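Local coordinates for protein PlyP35 (Listeria phage P35, PDB 6S3Y) that probably anchors a phage endolysin to the Listeria cell wall through two SH3-like repeats that make up its C-terminal cell wall binding domain, at residues I6-Q17 with I131-K139; I82-D90 with D98-F106. All coordinates share one frame; numbering follows the deposited sequence.

Contact 1 of 2, residues I6-Q17 with I131-K139; sequences INIVIKDVGYFQ and IPRYMFDIK
V9 and D137 meet as an antiparallel hydrogen-bonded pair, joining the N-terminal strand to the end of the chain. V9 N reaches D137 O at 3.0 Å, in the carbonyl plane, and D137 N returns a nearly straight bond to V9 O at 2.8 Å. Two residues on, past the non-hydrogen-bonded pair I10 with F136, K11 N bonds M135 O. The K11 side chain, extended beyond CG, runs on past this bond until NZ lies 2.9 Å from Y134 O, above the carbonyl plane; Q30 OE1 also accepts from NZ. Next to the backbone bonds, I8 packs on the ring of F136: its CG1 stands between backbone N and carbonyl carbon (chi1 71°), and an extended chi2 then puts CD1 over one face, while CG2 meets CD1 of the ring at 3.5 Å. R133 O lies over the opposite face. Farther along, the edge of Y134 turns toward the face of Y15 in an offset edge-to-face pair, planes at 70°, and selenomethionine M135 lays CG over a Y15 face in a CH-pi contact. In the second shell, F22 O fixes the Y134 hydroxyl, and S25 and S27 hold the amide of Q17 beside that ring. Strand pairing thus sets the register while lysine and aromatic contacts tie down the 133-135 turn, linking strand 6-10, in the first SH3-like repeat's sequence range, to strand 136-137 near the end of the second.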
loop_
_atom_site.group_PDB
_atom_site.type_symbol
_atom_site.label_atom_id
_atom_site.label_comp_id
_atom_site.label_asym_id
_atom_site.label_seq_id
_atom_site.Cartn_x
_atom_site.Cartn_y
_atom_site.Cartn_z
ATOM N N ILE A 6 13.810 -14.957 3.481
ATOM C CA ILE A 6 13.286 -13.959 4.453
ATOM C C ILE A 6 11.817 -14.306 4.672
ATOM O O ILE A 6 11.068 -14.423 3.677
ATOM C CB ILE A 6 13.453 -12.535 3.890
ATOM C CG1 ILE A 6 14.894 -12.236 3.473
ATOM C CG2 ILE A 6 12.890 -11.515 4.847
ATOM C CD1 ILE A 6 15.850 -12.288 4.651
ATOM N N ASN A 7 11.409 -14.480 5.921
ATOM C CA ASN A 7 9.976 -14.584 6.284
ATOM C C ASN A 7 9.440 -13.157 6.429
ATOM O O ASN A 7 10.086 -12.353 7.110
ATOM C CB ASN A 7 9.792 -15.411 7.549
ATOM C CG ASN A 7 10.200 -16.852 7.327
ATOM O OD1 ASN A 7 9.619 -17.537 6.500
ATOM N ND2 ASN A 7 11.177 -17.316 8.076
ATOM N N ILE A 8 8.306 -12.867 5.803
ATOM C CA ILE A 8 7.715 -11.504 5.819
ATOM C C ILE A 8 6.266 -11.606 6.269
ATOM O O ILE A 8 5.632 -12.661 6.081
ATOM C CB ILE A 8 7.840 -10.807 4.453
ATOM C CG1 ILE A 8 6.917 -11.428 3.400
ATOM C CG2 ILE A 8 9.282 -10.769 4.004
ATOM C CD1 ILE A 8 6.896 -10.613 2.086
ATOM N N VAL A 9 5.767 -10.510 6.817
ATOM C CA VAL A 9 4.329 -10.345 7.134
ATOM C C VAL A 9 3.883 -8.997 6.566
ATOM O O VAL A 9 4.549 -7.968 6.812
ATOM C CB VAL A 9 4.053 -10.509 8.645
ATOM C CG1 VAL A 9 5.011 -9.711 9.472
ATOM C CG2 VAL A 9 2.614 -10.171 9.009
ATOM N N ILE A 10 2.807 -9.029 5.787
ATOM C CA ILE A 10 2.250 -7.810 5.151
ATOM C C ILE A 10 1.699 -6.932 6.292
ATOM O O ILE A 10 1.015 -7.467 7.198
ATOM C CB ILE A 10 1.226 -8.172 4.064
ATOM C CG1 ILE A 10 1.909 -8.387 2.706
ATOM C CG2 ILE A 10 0.140 -7.097 3.939
ATOM C CD1 ILE A 10 3.053 -9.364 2.727
ATOM N N LYS A 11 2.002 -5.640 6.251
ATOM C CA LYS A 11 1.662 -4.694 7.354
ATOM C C LYS A 11 0.147 -4.579 7.525
ATOM O O LYS A 11 -0.619 -4.829 6.558
ATOM C CB LYS A 11 2.268 -3.314 7.121
ATOM C CG LYS A 11 3.784 -3.269 7.197
ATOM C CD LYS A 11 4.314 -1.863 6.871
ATOM C CE LYS A 11 5.798 -1.765 7.108
ATOM N NZ LYS A 11 6.354 -0.499 6.607
ATOM N N ASP A 12 -0.252 -4.129 8.711
ATOM C CA ASP A 12 -1.666 -3.907 9.102
ATOM C C ASP A 12 -2.073 -2.471 8.758
ATOM O O ASP A 12 -2.872 -1.869 9.539
ATOM C CB ASP A 12 -1.814 -4.173 10.613
ATOM C CG ASP A 12 -3.266 -4.326 11.042
ATOM O OD1 ASP A 12 -4.035 -4.985 10.301
ATOM O OD2 ASP A 12 -3.598 -3.737 12.069
ATOM N N VAL A 13 -1.595 -1.933 7.624
ATOM C CA VAL A 13 -1.774 -0.482 7.272
ATOM C C VAL A 13 -2.292 -0.315 5.836
ATOM O O VAL A 13 -2.129 -1.255 4.988
ATOM C CB VAL A 13 -0.464 0.300 7.459
ATOM C CG1 VAL A 13 0.091 0.125 8.874
ATOM C CG2 VAL A 13 0.583 -0.086 6.408
ATOM N N GLY A 14 -2.911 0.838 5.587
ATOM C CA GLY A 14 -3.093 1.433 4.244
ATOM C C GLY A 14 -2.015 2.461 3.979
ATOM O O GLY A 14 -1.496 3.076 4.934
ATOM N N TYR A 15 -1.695 2.688 2.706
ATOM C CA TYR A 15 -0.505 3.466 2.298
ATOM C C TYR A 15 -0.967 4.833 1.783
ATOM O O TYR A 15 -1.567 4.898 0.709
ATOM C CB TYR A 15 0.303 2.638 1.294
ATOM C CG TYR A 15 0.741 1.338 1.901
ATOM C CD1 TYR A 15 1.875 1.265 2.692
ATOM C CD2 TYR A 15 -0.043 0.206 1.761
ATOM C CE1 TYR A 15 2.234 0.078 3.300
ATOM C CE2 TYR A 15 0.315 -0.993 2.368
ATOM C CZ TYR A 15 1.458 -1.051 3.139
ATOM O OH TYR A 15 1.808 -2.216 3.766
ATOM N N PHE A 16 -0.726 5.873 2.571
ATOM C CA PHE A 16 -1.007 7.285 2.200
ATOM C C PHE A 16 0.302 7.873 1.682
ATOM O O PHE A 16 1.159 8.273 2.498
ATOM C CB PHE A 16 -1.601 8.011 3.404
ATOM C CG PHE A 16 -2.145 9.394 3.179
ATOM C CD1 PHE A 16 -3.215 9.614 2.318
ATOM C CD2 PHE A 16 -1.627 10.466 3.880
ATOM C CE1 PHE A 16 -3.756 10.882 2.182
ATOM C CE2 PHE A 16 -2.163 11.740 3.735
ATOM C CZ PHE A 16 -3.225 11.933 2.890
ATOM N N GLN A 17 0.498 7.811 0.368
ATOM C CA GLN A 17 1.809 8.090 -0.287
ATOM C C GLN A 17 1.878 9.556 -0.705
ATOM O O GLN A 17 0.810 10.186 -0.845
ATOM C CB GLN A 17 1.993 7.152 -1.498
ATOM C CG GLN A 17 1.971 5.661 -1.169
ATOM C CD GLN A 17 3.058 5.255 -0.191
ATOM O OE1 GLN A 17 2.810 5.073 1.011
ATOM N NE2 GLN A 17 4.276 5.137 -0.700
ATOM N N ILE A 131 7.075 -7.303 -4.517
ATOM C CA ILE A 131 6.532 -6.454 -3.422
ATOM C C ILE A 131 7.660 -5.526 -2.975
ATOM O O ILE A 131 8.785 -5.957 -2.750
ATOM C CB ILE A 131 5.935 -7.314 -2.290
ATOM C CG1 ILE A 131 5.219 -6.435 -1.256
ATOM C CG2 ILE A 131 6.980 -8.224 -1.663
ATOM C CD1 ILE A 131 4.437 -7.222 -0.197
ATOM N N PRO A 132 7.391 -4.210 -2.840
ATOM C CA PRO A 132 8.388 -3.275 -2.312
ATOM C C PRO A 132 8.530 -3.405 -0.786
ATOM O O PRO A 132 7.587 -3.820 -0.110
ATOM C CB PRO A 132 7.815 -1.922 -2.734
ATOM C CG PRO A 132 6.313 -2.141 -2.716
ATOM C CD PRO A 132 6.117 -3.559 -3.185
ATOM N N ARG A 133 9.709 -3.028 -0.278
ATOM C CA ARG A 133 10.107 -3.182 1.139
ATOM C C ARG A 133 9.060 -2.592 2.081
ATOM O O ARG A 133 8.815 -3.199 3.154
ATOM C CB ARG A 133 11.472 -2.507 1.381
ATOM C CG ARG A 133 12.032 -2.722 2.773
ATOM C CD ARG A 133 12.207 -4.187 3.137
ATOM N NE ARG A 133 12.618 -4.364 4.524
ATOM C CZ ARG A 133 11.787 -4.322 5.557
ATOM N NH1 ARG A 133 10.482 -4.177 5.388
ATOM N NH2 ARG A 133 12.290 -4.432 6.769
ATOM N N TYR A 134 8.439 -1.476 1.708
ATOM C CA TYR A 134 7.600 -0.669 2.637
ATOM C C TYR A 134 6.269 -1.355 2.926
ATOM O O TYR A 134 5.551 -0.894 3.798
ATOM C CB TYR A 134 7.425 0.783 2.137
ATOM C CG TYR A 134 6.576 0.976 0.911
ATOM C CD1 TYR A 134 5.202 1.078 1.002
ATOM C CD2 TYR A 134 7.146 1.161 -0.344
ATOM C CE1 TYR A 134 4.408 1.286 -0.116
ATOM C CE2 TYR A 134 6.363 1.385 -1.465
ATOM C CZ TYR A 134 4.994 1.423 -1.359
ATOM O OH TYR A 134 4.224 1.664 -2.464
HETATM N N MSE A 135 5.943 -2.458 2.246
HETATM C CA MSE A 135 4.636 -3.077 2.453
HETATM C C MSE A 135 4.686 -4.259 3.427
HETATM O O MSE A 135 3.637 -4.862 3.685
HETATM C CB MSE A 135 4.017 -3.522 1.128
HETATM C CG MSE A 135 3.646 -2.356 0.245
HETATM SE SE MSE A 135 2.698 -2.897 -1.353
HETATM C CE MSE A 135 1.596 -1.376 -1.646
ATOM N N PHE A 136 5.856 -4.567 3.985
ATOM C CA PHE A 136 5.936 -5.717 4.879
ATOM C C PHE A 136 6.950 -5.474 6.015
ATOM O O PHE A 136 7.827 -4.586 5.923
ATOM C CB PHE A 136 6.309 -6.992 4.102
ATOM C CG PHE A 136 7.667 -6.996 3.441
ATOM C CD1 PHE A 136 8.808 -7.328 4.153
ATOM C CD2 PHE A 136 7.799 -6.709 2.089
ATOM C CE1 PHE A 136 10.051 -7.358 3.523
ATOM C CE2 PHE A 136 9.043 -6.740 1.469
ATOM C CZ PHE A 136 10.175 -7.053 2.173
ATOM N N ASP A 137 6.837 -6.303 7.053
ATOM C CA ASP A 137 7.822 -6.395 8.162
ATOM C C ASP A 137 8.554 -7.746 8.095
ATOM O O ASP A 137 7.998 -8.722 7.581
ATOM C CB ASP A 137 7.128 -6.190 9.505
ATOM C CG ASP A 137 6.696 -4.750 9.761
ATOM O OD1 ASP A 137 7.459 -3.802 9.370
ATOM O OD2 ASP A 137 5.614 -4.587 10.336
ATOM N N ILE A 138 9.757 -7.771 8.629
ATOM C CA ILE A 138 10.593 -8.961 8.861
ATOM C C ILE A 138 10.632 -9.183 10.378
ATOM O O ILE A 138 11.212 -8.308 11.092
ATOM C CB ILE A 138 11.998 -8.749 8.272
ATOM C CG1 ILE A 138 11.963 -8.407 6.767
ATOM C CG2 ILE A 138 12.882 -9.952 8.610
ATOM C CD1 ILE A 138 13.273 -7.913 6.256
ATOM N N LYS A 139 10.037 -10.277 10.855
ATOM C CA LYS A 139 9.932 -10.611 12.305
ATOM C C LYS A 139 11.322 -10.801 12.943
ATOM O O LYS A 139 12.086 -11.583 12.369
ATOM C CB LYS A 139 9.105 -11.885 12.467
ATOM C CG LYS A 139 8.968 -12.370 13.904
ATOM C CD LYS A 139 7.910 -13.434 14.079
ATOM C CE LYS A 139 8.338 -14.552 15.004
ATOM N NZ LYS A 139 7.167 -15.187 15.669
#

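Contact 2 of 2, residues I82-D90 with D98-F106; sequences INAHAFCWD and DFINLKRGF
F99 and F87 stand side by side on one face of a twisted antiparallel hairpin, and F99 shows how a strand side chain can serve several neighbours. Its CB rests 3.5 Å from CD1 of W89 and also near C88 O. With CG between backbone N and carbonyl carbon (chi1 64°), the ring rises beside F87, where CD1 approaches CE1 of F87 at 3.6 Å and CE1 follows at 3.7 Å from the same F87 CE1. The edge of F99 is thus turned toward the F87 face, planes at 83°, an offset edge-to-face pair; W89 meets the F99 ring obliquely and completes an aromatic cluster. F87 CB also lies over a face of the W89 ring, and Y63 adds an edge-to-face partner to F87 from outside.

In the backbone that carries the cluster, two reciprocal pairs, A86 with L102 and C88 with I100, set the register; A86 N to L102 O is nearly straight at 173°. Their side chains occupy the other face, where C88 SG lies 3.9 Å from both I100 CB and L102 CD1. At one end D90 N bonds D98 O at 2.8 Å. The two carboxylates, OD2 atoms 4.5 Å apart, share K127, and R125 binds D98 as well. At the other end a water bridges A84 O and R104 N as the strands part. This hairpin of the second SH3-clan repeat combines a ladder that loosens toward R104 with an aromatic cluster, an apolar opposite face and an acidic end probably balanced by K127 and R125.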
loop_
_atom_site.group_PDB
_atom_site.type_symbol
_atom_site.label_atom_id
_atom_site.label_comp_id
_atom_site.label_asym_id
_atom_site.label_seq_id
_atom_site.Cartn_x
_atom_site.Cartn_y
_atom_site.Cartn_z
ATOM N N ILE A 82 -9.979 3.357 6.929
ATOM C CA ILE A 82 -8.871 2.655 6.228
ATOM C C ILE A 82 -9.097 1.145 6.279
ATOM O O ILE A 82 -9.350 0.577 7.377
ATOM C CB ILE A 82 -7.507 3.082 6.790
ATOM C CG1 ILE A 82 -7.320 4.588 6.647
ATOM C CG2 ILE A 82 -6.378 2.307 6.136
ATOM C CD1 ILE A 82 -7.690 5.122 5.248
ATOM N N ASN A 83 -9.000 0.525 5.111
ATOM C CA ASN A 83 -8.973 -0.946 4.887
ATOM C C ASN A 83 -7.546 -1.339 4.506
ATOM O O ASN A 83 -7.145 -1.115 3.347
ATOM C CB ASN A 83 -10.016 -1.323 3.834
ATOM C CG ASN A 83 -9.995 -2.790 3.498
ATOM O OD1 ASN A 83 -10.250 -3.614 4.354
ATOM N ND2 ASN A 83 -9.665 -3.134 2.268
ATOM N N ALA A 84 -6.788 -1.841 5.454
ATOM C CA ALA A 84 -5.375 -2.225 5.281
ATOM C C ALA A 84 -5.262 -3.443 4.349
ATOM O O ALA A 84 -5.940 -4.419 4.581
ATOM C CB ALA A 84 -4.722 -2.455 6.620
ATOM N N HIS A 85 -4.373 -3.355 3.371
ATOM C CA HIS A 85 -3.930 -4.490 2.502
ATOM C C HIS A 85 -2.737 -4.007 1.694
ATOM O O HIS A 85 -2.477 -2.782 1.669
ATOM C CB HIS A 85 -5.058 -5.023 1.605
ATOM C CG HIS A 85 -5.309 -4.232 0.363
ATOM N ND1 HIS A 85 -6.408 -3.396 0.237
ATOM C CD2 HIS A 85 -4.617 -4.121 -0.807
ATOM C CE1 HIS A 85 -6.408 -2.843 -0.962
ATOM N NE2 HIS A 85 -5.319 -3.260 -1.607
ATOM N N ALA A 86 -2.012 -4.926 1.090
ATOM C CA ALA A 86 -0.861 -4.592 0.231
ATOM C C ALA A 86 -1.111 -5.173 -1.158
ATOM O O ALA A 86 -2.240 -5.678 -1.438
ATOM C CB ALA A 86 0.397 -5.100 0.880
ATOM N N PHE A 87 -0.101 -5.141 -2.012
ATOM C CA PHE A 87 -0.153 -5.665 -3.387
ATOM C C PHE A 87 1.180 -6.336 -3.682
ATOM O O PHE A 87 2.203 -5.915 -3.089
ATOM C CB PHE A 87 -0.363 -4.555 -4.406
ATOM C CG PHE A 87 -1.770 -4.041 -4.562
ATOM C CD1 PHE A 87 -2.809 -4.898 -4.866
ATOM C CD2 PHE A 87 -2.033 -2.683 -4.467
ATOM C CE1 PHE A 87 -4.088 -4.415 -5.063
ATOM C CE2 PHE A 87 -3.319 -2.201 -4.673
ATOM C CZ PHE A 87 -4.351 -3.062 -4.959
ATOM N N CYS A 88 1.181 -7.301 -4.612
ATOM C CA CYS A 88 2.403 -7.647 -5.383
ATOM C C CYS A 88 2.058 -7.603 -6.868
ATOM O O CYS A 88 0.852 -7.790 -7.248
ATOM C CB CYS A 88 2.994 -8.983 -4.956
ATOM S SG CYS A 88 1.815 -10.349 -5.059
ATOM N N TRP A 89 3.067 -7.334 -7.695
ATOM C CA TRP A 89 2.869 -7.090 -9.140
ATOM C C TRP A 89 3.757 -8.035 -9.953
ATOM O O TRP A 89 4.879 -8.323 -9.507
ATOM C CB TRP A 89 3.227 -5.638 -9.456
ATOM C CG TRP A 89 2.277 -4.599 -8.920
ATOM C CD1 TRP A 89 1.259 -3.999 -9.583
ATOM C CD2 TRP A 89 2.355 -3.952 -7.632
ATOM N NE1 TRP A 89 0.685 -3.040 -8.804
ATOM C CE2 TRP A 89 1.333 -2.986 -7.602
ATOM C CE3 TRP A 89 3.185 -4.089 -6.508
ATOM C CZ2 TRP A 89 1.105 -2.166 -6.497
ATOM C CZ3 TRP A 89 2.966 -3.275 -5.417
ATOM C CH2 TRP A 89 1.947 -2.328 -5.412
ATOM N N ASP A 90 3.315 -8.387 -11.155
ATOM C CA ASP A 90 4.116 -9.299 -12.016
ATOM C C ASP A 90 5.187 -8.508 -12.746
ATOM O O ASP A 90 5.912 -9.112 -13.505
ATOM C CB ASP A 90 3.245 -10.088 -12.962
ATOM C CG ASP A 90 2.664 -9.337 -14.128
ATOM O OD1 ASP A 90 2.605 -8.092 -14.083
ATOM O OD2 ASP A 90 2.225 -10.034 -15.042
ATOM N N ASP A 98 -0.642 -7.718 -14.090
ATOM C CA ASP A 98 -1.191 -8.756 -13.193
ATOM C C ASP A 98 -0.716 -8.395 -11.773
ATOM O O ASP A 98 0.503 -8.322 -11.528
ATOM C CB ASP A 98 -0.760 -10.126 -13.706
ATOM C CG ASP A 98 -1.577 -11.288 -13.173
ATOM O OD1 ASP A 98 -2.553 -11.040 -12.459
ATOM O OD2 ASP A 98 -1.198 -12.430 -13.451
ATOM N N PHE A 99 -1.661 -8.093 -10.880
ATOM C CA PHE A 99 -1.337 -7.765 -9.478
ATOM C C PHE A 99 -2.295 -8.540 -8.583
ATOM O O PHE A 99 -3.416 -8.837 -9.013
ATOM C CB PHE A 99 -1.350 -6.250 -9.266
ATOM C CG PHE A 99 -2.686 -5.579 -9.472
ATOM C CD1 PHE A 99 -3.626 -5.536 -8.445
ATOM C CD2 PHE A 99 -3.026 -5.006 -10.683
ATOM C CE1 PHE A 99 -4.836 -4.874 -8.626
ATOM C CE2 PHE A 99 -4.253 -4.390 -10.878
ATOM C CZ PHE A 99 -5.147 -4.298 -9.837
ATOM N N ILE A 100 -1.829 -8.841 -7.378
ATOM C CA ILE A 100 -2.587 -9.621 -6.354
ATOM C C ILE A 100 -2.732 -8.742 -5.110
ATOM O O ILE A 100 -1.722 -8.205 -4.641
ATOM C CB ILE A 100 -1.867 -10.944 -6.056
ATOM C CG1 ILE A 100 -1.680 -11.788 -7.337
ATOM C CG2 ILE A 100 -2.594 -11.705 -4.967
ATOM C CD1 ILE A 100 -0.744 -12.980 -7.154
ATOM N N ASN A 101 -3.964 -8.633 -4.618
ATOM C CA ASN A 101 -4.315 -8.020 -3.316
ATOM C C ASN A 101 -3.820 -8.974 -2.221
ATOM O O ASN A 101 -4.344 -10.097 -2.159
ATOM C CB ASN A 101 -5.819 -7.739 -3.242
ATOM C CG ASN A 101 -6.221 -7.072 -1.940
ATOM O OD1 ASN A 101 -5.785 -7.506 -0.881
ATOM N ND2 ASN A 101 -7.047 -6.027 -1.992
ATOM N N LEU A 102 -2.812 -8.582 -1.438
ATOM C CA LEU A 102 -2.337 -9.364 -0.277
ATOM C C LEU A 102 -3.043 -8.866 0.997
ATOM O O LEU A 102 -2.892 -7.677 1.357
ATOM C CB LEU A 102 -0.823 -9.238 -0.175
ATOM C CG LEU A 102 -0.049 -9.730 -1.396
ATOM C CD1 LEU A 102 1.455 -9.496 -1.243
ATOM C CD2 LEU A 102 -0.296 -11.207 -1.624
ATOM N N LYS A 103 -3.760 -9.755 1.674
ATOM C CA LYS A 103 -4.522 -9.447 2.915
ATOM C C LYS A 103 -3.566 -8.919 3.972
ATOM O O LYS A 103 -2.389 -9.370 4.019
ATOM C CB LYS A 103 -5.294 -10.687 3.401
ATOM C CG LYS A 103 -6.759 -10.473 3.664
ATOM C CD LYS A 103 -7.421 -11.590 4.488
ATOM C CE LYS A 103 -8.904 -11.322 4.591
ATOM N NZ LYS A 103 -9.219 -10.139 5.435
ATOM N N ARG A 104 -4.020 -7.966 4.790
ATOM C CA ARG A 104 -3.223 -7.543 5.974
ATOM C C ARG A 104 -2.817 -8.807 6.738
ATOM O O ARG A 104 -3.657 -9.667 6.883
ATOM C CB ARG A 104 -4.008 -6.566 6.852
ATOM C CG ARG A 104 -5.328 -7.116 7.361
ATOM C CD ARG A 104 -6.142 -5.933 7.891
ATOM N NE ARG A 104 -6.759 -6.268 9.190
ATOM C CZ ARG A 104 -7.991 -6.625 9.339
ATOM N NH1 ARG A 104 -8.823 -6.628 8.300
ATOM N NH2 ARG A 104 -8.427 -6.916 10.543
ATOM N N GLY A 105 -1.569 -8.893 7.172
ATOM C CA GLY A 105 -1.051 -10.042 7.939
ATOM C C GLY A 105 -0.678 -11.236 7.073
ATOM O O GLY A 105 -0.230 -12.231 7.640
ATOM N N PHE A 106 -0.809 -11.155 5.748
ATOM C CA PHE A 106 -0.333 -12.218 4.818
ATOM C C PHE A 106 1.091 -12.624 5.194
ATOM O O PHE A 106 1.951 -11.735 5.299
ATOM C CB PHE A 106 -0.382 -11.756 3.356
ATOM C CG PHE A 106 0.017 -12.815 2.353
ATOM C CD1 PHE A 106 -0.925 -13.710 1.869
ATOM C CD2 PHE A 106 1.330 -12.921 1.907
ATOM C CE1 PHE A 106 -0.566 -14.703 0.962
ATOM C CE2 PHE A 106 1.683 -13.894 0.988
ATOM C CZ PHE A 106 0.738 -14.791 0.522
HETATM O O HOH W 1 -6.670 -7.255 4.191
#

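How the contacts relate
Contacts 1 and 2 illustrate long-range closure built around a local hairpin: 82-90 with 98-106 is nested along the chain inside the loop that 6-17 and 131-139 close. Their centres lie about 9 Å apart. Contact 1 buries I8, I10, M135 and F136 but exposes D137 and K139; contact 2 buries A86, F87, C88, W89 and L102 but exposes F99 and N101. I10 N and F106 O, 2.9 Å apart, and I10 O and G105 N, 3.0 Å apart, probably form hydrogen bonds joining them. Contact 1 pairs a short run of backbone and adds a lysine bond and aromatic and aliphatic packing around a 3-10 turn; contact 2 has a longer ladder and sorts side chains by sheet face.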